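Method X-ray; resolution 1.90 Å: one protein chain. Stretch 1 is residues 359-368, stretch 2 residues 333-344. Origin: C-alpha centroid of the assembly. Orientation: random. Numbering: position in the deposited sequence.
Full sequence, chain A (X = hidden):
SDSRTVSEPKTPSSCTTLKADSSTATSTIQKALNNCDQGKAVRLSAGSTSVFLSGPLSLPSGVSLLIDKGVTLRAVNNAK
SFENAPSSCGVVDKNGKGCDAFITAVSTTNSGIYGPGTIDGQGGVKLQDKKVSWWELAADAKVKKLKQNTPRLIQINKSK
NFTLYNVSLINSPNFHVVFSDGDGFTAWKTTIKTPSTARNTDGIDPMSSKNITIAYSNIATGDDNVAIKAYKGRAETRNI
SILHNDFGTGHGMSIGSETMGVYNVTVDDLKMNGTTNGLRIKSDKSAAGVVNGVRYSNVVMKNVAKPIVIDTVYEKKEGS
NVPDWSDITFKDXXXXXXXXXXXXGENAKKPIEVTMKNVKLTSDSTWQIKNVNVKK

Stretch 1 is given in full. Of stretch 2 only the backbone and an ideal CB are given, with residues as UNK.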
ATOM      1  N   VAL A 359     -11.336   2.604  24.938  1.00 30.03           N
ATOM      2  CA  VAL A 359      -9.969   2.658  24.429  1.00 30.04           C
ATOM      3  C   VAL A 359      -9.049   2.435  25.628  1.00 30.39           C
ATOM      4  O   VAL A 359      -8.978   3.304  26.497  1.00 30.60           O
ATOM      5  CB  VAL A 359      -9.646   3.985  23.735  1.00 29.76           C
ATOM      6  CG1 VAL A 359      -8.162   4.127  23.422  1.00 29.83           C
ATOM      7  CG2 VAL A 359     -10.461   4.126  22.452  1.00 29.42           C
ATOM      8  N   LYS A 360      -8.408   1.275  25.694  1.00 30.86           N
ATOM      9  CA  LYS A 360      -7.559   0.971  26.836  1.00 31.44           C
ATOM     10  C   LYS A 360      -6.067   1.002  26.537  1.00 31.86           C
ATOM     11  O   LYS A 360      -5.535   0.173  25.801  1.00 31.26           O
ATOM     12  CB  LYS A 360      -7.926  -0.400  27.418  1.00 31.93           C
ATOM     13  CG  LYS A 360      -9.234  -0.415  28.196  1.00 32.65           C
ATOM     14  CD  LYS A 360      -9.994  -1.713  27.962  1.00 33.20           C
ATOM     15  CE  LYS A 360     -10.443  -2.331  29.278  1.00 33.64           C
ATOM     16  NZ  LYS A 360      -9.904  -3.710  29.451  1.00 33.89           N
ATOM     17  N   LEU A 361      -5.393   1.973  27.144  1.00 32.18           N
ATOM     18  CA  LEU A 361      -3.953   2.137  27.018  1.00 32.91           C
ATOM     19  C   LEU A 361      -3.331   1.800  28.379  1.00 33.49           C
ATOM     20  O   LEU A 361      -4.023   1.910  29.397  1.00 33.16           O
ATOM     21  CB  LEU A 361      -3.549   3.549  26.626  1.00 32.89           C
ATOM     22  CG  LEU A 361      -4.212   4.202  25.416  1.00 33.09           C
ATOM     23  CD1 LEU A 361      -3.691   5.622  25.252  1.00 33.10           C
ATOM     24  CD2 LEU A 361      -3.975   3.404  24.145  1.00 33.13           C
ATOM     25  N   THR A 362      -2.068   1.391  28.388  1.00 33.76           N
ATOM     26  CA  THR A 362      -1.423   1.071  29.666  1.00 34.10           C
ATOM     27  C   THR A 362      -1.374   2.307  30.551  1.00 33.92           C
ATOM     28  O   THR A 362      -1.468   3.437  30.064  1.00 33.68           O
ATOM     29  CB  THR A 362      -0.025   0.483  29.421  1.00 34.32           C
ATOM     30  OG1 THR A 362       0.586   0.126  30.664  1.00 35.20           O
ATOM     31  CG2 THR A 362       0.837   1.495  28.693  1.00 34.25           C
ATOM     32  N   SER A 363      -1.192   2.127  31.861  1.00 34.11           N
ATOM     33  CA  SER A 363      -1.171   3.239  32.802  1.00 33.95           C
ATOM     34  C   SER A 363       0.018   4.175  32.656  1.00 33.64           C
ATOM     35  O   SER A 363      -0.067   5.328  33.095  1.00 33.73           O
ATOM     36  CB  SER A 363      -1.292   2.765  34.253  1.00 33.86           C
ATOM     37  OG  SER A 363      -0.683   1.518  34.506  1.00 33.47           O
ATOM     38  N   ASP A 364       1.113   3.747  32.039  1.00 33.45           N
ATOM     39  CA  ASP A 364       2.279   4.595  31.846  1.00 32.95           C
ATOM     40  C   ASP A 364       2.296   5.271  30.479  1.00 32.42           C
ATOM     41  O   ASP A 364       3.317   5.856  30.105  1.00 32.21           O
ATOM     42  CB  ASP A 364       3.582   3.837  32.086  1.00 32.96           C
ATOM     43  CG  ASP A 364       3.683   2.430  31.562  1.00 33.01           C
ATOM     44  OD1 ASP A 364       2.761   1.924  30.889  1.00 32.70           O
ATOM     45  OD2 ASP A 364       4.717   1.764  31.812  1.00 33.02           O
ATOM     46  N   SER A 365       1.180   5.279  29.759  1.00 31.67           N
ATOM     47  CA  SER A 365       1.097   5.916  28.454  1.00 30.89           C
ATOM     48  C   SER A 365       0.808   7.409  28.556  1.00 30.60           C
ATOM     49  O   SER A 365       0.142   7.860  29.491  1.00 30.72           O
ATOM     50  CB  SER A 365       0.014   5.267  27.590  1.00 30.79           C
ATOM     51  OG  SER A 365       0.410   4.002  27.108  1.00 30.25           O
ATOM     52  N   THR A 366       1.296   8.171  27.579  1.00 29.68           N
ATOM     53  CA  THR A 366       1.096   9.611  27.573  1.00 29.44           C
ATOM     54  C   THR A 366       0.269  10.080  26.381  1.00 29.46           C
ATOM     55  O   THR A 366       0.370   9.575  25.265  1.00 29.28           O
ATOM     56  CB  THR A 366       2.436  10.372  27.578  1.00 29.64           C
ATOM     57  OG1 THR A 366       3.200   9.973  28.725  1.00 29.62           O
ATOM     58  CG2 THR A 366       2.238  11.881  27.623  1.00 29.68           C
ATOM     59  N   TRP A 367      -0.562  11.080  26.644  1.00 28.73           N
ATOM     60  CA  TRP A 367      -1.381  11.719  25.631  1.00 28.87           C
ATOM     61  C   TRP A 367      -0.837  13.130  25.390  1.00 28.95           C
ATOM     62  O   TRP A 367      -0.618  13.874  26.350  1.00 29.43           O
ATOM     63  CB  TRP A 367      -2.842  11.806  26.047  1.00 28.81           C
ATOM     64  CG  TRP A 367      -3.541  10.526  26.376  1.00 29.05           C
ATOM     65  CD1 TRP A 367      -3.289   9.692  27.425  1.00 29.35           C
ATOM     66  CD2 TRP A 367      -4.638   9.939  25.663  1.00 29.24           C
ATOM     67  NE1 TRP A 367      -4.145   8.620  27.407  1.00 29.62           N
ATOM     68  CE2 TRP A 367      -4.991   8.752  26.334  1.00 29.56           C
ATOM     69  CE3 TRP A 367      -5.358  10.305  24.520  1.00 29.25           C
ATOM     70  CZ2 TRP A 367      -6.027   7.925  25.900  1.00 29.30           C
ATOM     71  CZ3 TRP A 367      -6.385   9.484  24.092  1.00 29.31           C
ATOM     72  CH2 TRP A 367      -6.708   8.306  24.780  1.00 29.32           C
ATOM     73  N   GLN A 368      -0.590  13.488  24.142  1.00 28.43           N
ATOM     74  CA  GLN A 368      -0.130  14.825  23.783  1.00 28.09           C
ATOM     75  C   GLN A 368      -1.240  15.465  22.947  1.00 27.84           C
ATOM     76  O   GLN A 368      -1.425  15.126  21.778  1.00 27.39           O
ATOM     77  CB  GLN A 368       1.193  14.812  23.033  1.00 28.49           C
ATOM     78  CG  GLN A 368       2.384  14.358  23.855  1.00 29.24           C
ATOM     79  CD  GLN A 368       3.651  14.137  23.062  1.00 29.94           C
ATOM     80  OE1 GLN A 368       3.713  14.341  21.848  1.00 30.47           O
ATOM     81  NE2 GLN A 368       4.711  13.718  23.754  1.00 30.19           N
ATOM     82  N   UNK A 333     -10.520  -0.454  21.456  1.00 23.56           N
ATOM     83  CA  UNK A 333      -9.136  -0.403  20.990  1.00 24.09           C
ATOM     84  C   UNK A 333      -8.211  -0.593  22.196  1.00 24.67           C
ATOM     85  O   UNK A 333      -8.314   0.162  23.167  1.00 24.79           O
ATOM     86  CB  UNK A 333      -8.842   0.917  20.274  1.00 24.09           C
ATOM     87  N   UNK A 334      -7.355  -1.607  22.154  1.00 24.99           N
ATOM     88  CA  UNK A 334      -6.445  -1.890  23.250  1.00 25.33           C
ATOM     89  C   UNK A 334      -4.977  -1.847  22.819  1.00 25.66           C
ATOM     90  O   UNK A 334      -4.595  -2.350  21.764  1.00 25.40           O
ATOM     91  CB  UNK A 334      -6.770  -3.260  23.849  1.00 25.33           C
ATOM     92  N   UNK A 335      -4.148  -1.274  23.681  1.00 25.42           N
ATOM     93  CA  UNK A 335      -2.707  -1.223  23.483  1.00 25.57           C
ATOM     94  C   UNK A 335      -2.060  -1.858  24.717  1.00 26.16           C
ATOM     95  O   UNK A 335      -2.183  -1.340  25.827  1.00 25.88           O
ATOM     96  CB  UNK A 335      -2.219   0.210  23.263  1.00 25.57           C
ATOM     97  N   UNK A 336      -1.418  -3.001  24.520  1.00 26.63           N
ATOM     98  CA  UNK A 336      -0.841  -3.768  25.609  1.00 27.55           C
ATOM     99  C   UNK A 336       0.480  -3.261  26.153  1.00 27.49           C
ATOM    100  O   UNK A 336       0.895  -3.705  27.234  1.00 27.02           O
ATOM    101  CB  UNK A 336      -0.652  -5.214  25.147  1.00 27.55           C
ATOM    102  N   UNK A 337       1.197  -2.419  25.415  1.00 27.27           N
ATOM    103  CA  UNK A 337       2.487  -1.925  25.874  1.00 27.26           C
ATOM    104  C   UNK A 337       2.516  -0.402  25.919  1.00 27.05           C
ATOM    105  O   UNK A 337       1.708   0.289  25.309  1.00 26.65           O
ATOM    106  CB  UNK A 337       3.605  -2.445  24.968  1.00 27.26           C
ATOM    107  N   UNK A 338       3.485   0.114  26.667  1.00 27.03           N
ATOM    108  CA  UNK A 338       3.674   1.543  26.853  1.00 26.96           C
ATOM    109  C   UNK A 338       3.855   2.282  25.535  1.00 26.74           C
ATOM    110  O   UNK A 338       4.715   1.914  24.736  1.00 26.40           O
ATOM    111  CB  UNK A 338       4.883   1.795  27.757  1.00 26.96           C
ATOM    112  N   UNK A 339       3.084   3.346  25.326  1.00 26.09           N
ATOM    113  CA  UNK A 339       3.190   4.129  24.100  1.00 25.55           C
ATOM    114  C   UNK A 339       2.685   5.550  24.297  1.00 25.32           C
ATOM    115  O   UNK A 339       2.264   5.937  25.391  1.00 25.86           O
ATOM    116  CB  UNK A 339       2.412   3.452  22.970  1.00 25.55           C
ATOM    117  N   UNK A 340       2.733   6.343  23.235  1.00 24.45           N
ATOM    118  CA  UNK A 340       2.285   7.726  23.241  1.00 23.97           C
ATOM    119  C   UNK A 340       1.164   7.955  22.227  1.00 23.97           C
ATOM    120  O   UNK A 340       1.262   7.560  21.064  1.00 22.92           O
ATOM    121  CB  UNK A 340       3.460   8.661  22.948  1.00 23.97           C
ATOM    122  N   UNK A 341       0.114   8.641  22.669  1.00 23.49           N
ATOM    123  CA  UNK A 341      -0.991   9.023  21.800  1.00 23.06           C
ATOM    124  C   UNK A 341      -0.824  10.499  21.443  1.00 23.23           C
ATOM    125  O   UNK A 341      -0.760  11.354  22.329  1.00 23.89           O
ATOM    126  CB  UNK A 341      -2.342   8.763  22.470  1.00 23.06           C
ATOM    127  N   UNK A 342      -0.738  10.784  20.149  1.00 23.01           N
ATOM    128  CA  UNK A 342      -0.575  12.144  19.666  1.00 22.97           C
ATOM    129  C   UNK A 342      -1.830  12.648  18.960  1.00 23.29           C
ATOM    130  O   UNK A 342      -2.276  12.105  17.946  1.00 23.17           O
ATOM    131  CB  UNK A 342       0.626  12.225  18.721  1.00 22.97           C
ATOM    132  N   UNK A 343      -2.410  13.712  19.505  1.00 22.81           N
ATOM    133  CA  UNK A 343      -3.596  14.337  18.928  1.00 22.87           C
ATOM    134  C   UNK A 343      -3.301  15.820  18.711  1.00 23.53           C
ATOM    135  O   UNK A 343      -3.358  16.620  19.652  1.00 23.45           O
ATOM    136  CB  UNK A 343      -4.818  14.144  19.828  1.00 22.87           C
ATOM    137  N   UNK A 344      -2.965  16.177  17.477  1.00 23.53           N
ATOM    138  CA  UNK A 344      -2.622  17.552  17.134  1.00 23.91           C
ATOM    139  C   UNK A 344      -3.514  18.117  16.035  1.00 24.88           C
ATOM    140  O   UNK A 344      -3.462  17.677  14.887  1.00 23.86           O
ATOM    141  CB  UNK A 344      -1.157  17.631  16.700  1.00 23.91           C
TER

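Position 333 opens a short parallel strand beside Val359 and Lys360. Its O accepts a hydrogen bond from Lys360 N at 2.8 Å, and its ideal CB lies 4.2 Å from Val359 CG2, on the same sheet face as Val359. An apolar, preferably beta-branched residue suits both strand and neighbor; it is Val333, packing through CB.

At 334 the side chain shares the other face with Lys360. No charge lies close, since the Lys360 amine leads away, so many strand-forming residues would do. Thr334 brings its CG2 to 4.4 Å from Lys360 CB.

The ideal CB of 335 is 3.7 Å from Leu361 CD2, while its backbone N donates to Lys360 O (2.9 Å). A small residue, polar or apolar, is favored. Ser335 sets its CB against the leucine, and its OG accepts a weak hydrogen bond from a water oxygen at 3.3 Å. That water also accepts from Thr362 N at 2.9 Å and donates to the O of 337 at 2.9 Å, bridging the stretches where the strands part.

Positions 336 and 337 point away, with nothing of stretch 1 near their ideal CB atoms, so the contact hardly restricts them; they are Glu336 and Thr337.

At 338 the ideal CB sits 3.8 Å from Asp364 OD1 and 4.2 Å from Thr362 CG2. A long chain with aliphatic carbons, perhaps positively charged, is reasonable. Lys338 is fully extended (all chi angles t) but makes no salt bridge to Asp364.

Position 339, with phi/psi of -156/-180, is extended; glycine is comfortable here, though small residues are not excluded. Gly339 N donates to Ser365 OG (3.3 Å), and its O accepts from Thr366 N (3.3 Å).

The second parallel strand begins at 340, on the face of Thr366 and Gln368. A beta-branched residue, valine or threonine, fits; Val340 places CG1 4.1 Å from Gln368 CD.

Position 341 is the most demanding: its ideal CB lies 4.0 Å from Trp367 CE3 and 4.4 Å from Leu361 CD1. A compact apolar residue is called for. Val341 sets CB over one face of the indole, with CG1 3.5 Å from Trp367 CE3 and CG2 3.4 Å from Leu361 CD1.

Position 342 shares a face with Gln368 and tolerates several strand formers; it is Val342.

At 343, N donates to Gln368 O (2.9 Å), and a longer apolar chain could reach the tryptophan. Leu343 does, its CD1 at the ring edge, 4.2 Å from Trp367 CE3.

Position 344 lies beyond the contact; it is Asn344.

Stretch 2 333-344: VTSETKGVVVLN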
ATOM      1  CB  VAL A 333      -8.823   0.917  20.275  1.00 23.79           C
ATOM      2  CG1 VAL A 333      -7.333   1.077  19.999  1.00 23.89           C
ATOM      3  CG2 VAL A 333      -9.594   1.024  18.960  1.00 23.81           C
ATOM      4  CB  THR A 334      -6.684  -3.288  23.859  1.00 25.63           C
ATOM      5  OG1 THR A 334      -8.066  -3.488  24.180  1.00 25.66           O
ATOM      6  CG2 THR A 334      -5.859  -3.479  25.126  1.00 25.69           C
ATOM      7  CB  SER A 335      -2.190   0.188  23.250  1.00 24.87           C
ATOM      8  OG  SER A 335      -0.829   0.140  22.857  1.00 24.66           O
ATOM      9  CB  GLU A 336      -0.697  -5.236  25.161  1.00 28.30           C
ATOM     10  CG  GLU A 336      -2.030  -5.971  25.155  1.00 29.35           C
ATOM     11  CD  GLU A 336      -1.968  -7.339  24.516  1.00 30.17           C
ATOM     12  OE1 GLU A 336      -0.914  -8.007  24.567  1.00 30.54           O
ATOM     13  OE2 GLU A 336      -2.997  -7.761  23.945  1.00 30.70           O
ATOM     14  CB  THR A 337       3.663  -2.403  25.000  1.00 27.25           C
ATOM     15  OG1 THR A 337       3.386  -2.060  23.637  1.00 26.83           O
ATOM     16  CG2 THR A 337       3.881  -3.901  25.123  1.00 27.25           C
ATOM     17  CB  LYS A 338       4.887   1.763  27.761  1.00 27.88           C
ATOM     18  CG  LYS A 338       5.199   3.218  28.082  1.00 28.78           C
ATOM     19  CD  LYS A 338       6.550   3.315  28.786  1.00 29.30           C
ATOM     20  CE  LYS A 338       6.860   4.743  29.191  1.00 29.98           C
ATOM     21  NZ  LYS A 338       7.861   4.795  30.297  1.00 30.88           N
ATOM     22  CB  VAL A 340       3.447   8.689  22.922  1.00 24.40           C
ATOM     23  CG1 VAL A 340       2.978  10.100  22.602  1.00 24.23           C
ATOM     24  CG2 VAL A 340       4.438   8.742  24.081  1.00 24.31           C
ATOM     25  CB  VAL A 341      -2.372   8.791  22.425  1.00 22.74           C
ATOM     26  CG1 VAL A 341      -3.471   9.503  21.643  1.00 22.58           C
ATOM     27  CG2 VAL A 341      -2.680   7.304  22.499  1.00 22.97           C
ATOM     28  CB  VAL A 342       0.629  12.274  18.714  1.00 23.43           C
ATOM     29  CG1 VAL A 342       0.783  13.702  18.215  1.00 23.37           C
ATOM     30  CG2 VAL A 342       1.915  11.816  19.393  1.00 23.41           C
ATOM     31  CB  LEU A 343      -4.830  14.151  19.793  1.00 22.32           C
ATOM     32  CG  LEU A 343      -5.222  12.744  20.233  1.00 22.01           C
ATOM     33  CD1 LEU A 343      -6.331  12.799  21.269  1.00 22.16           C
ATOM     34  CD2 LEU A 343      -5.627  11.895  19.035  1.00 21.94           C
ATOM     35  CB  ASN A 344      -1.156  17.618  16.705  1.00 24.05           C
ATOM     36  CG  ASN A 344      -0.652  19.024  16.472  1.00 24.54           C
ATOM     37  OD1 ASN A 344      -1.388  20.008  16.536  1.00 24.68           O
ATOM     38  ND2 ASN A 344       0.641  19.129  16.194  1.00 25.00           N
TER
HETATM   39  O   HOH W   1      -0.775   1.698  25.787  1.00 17.00           O
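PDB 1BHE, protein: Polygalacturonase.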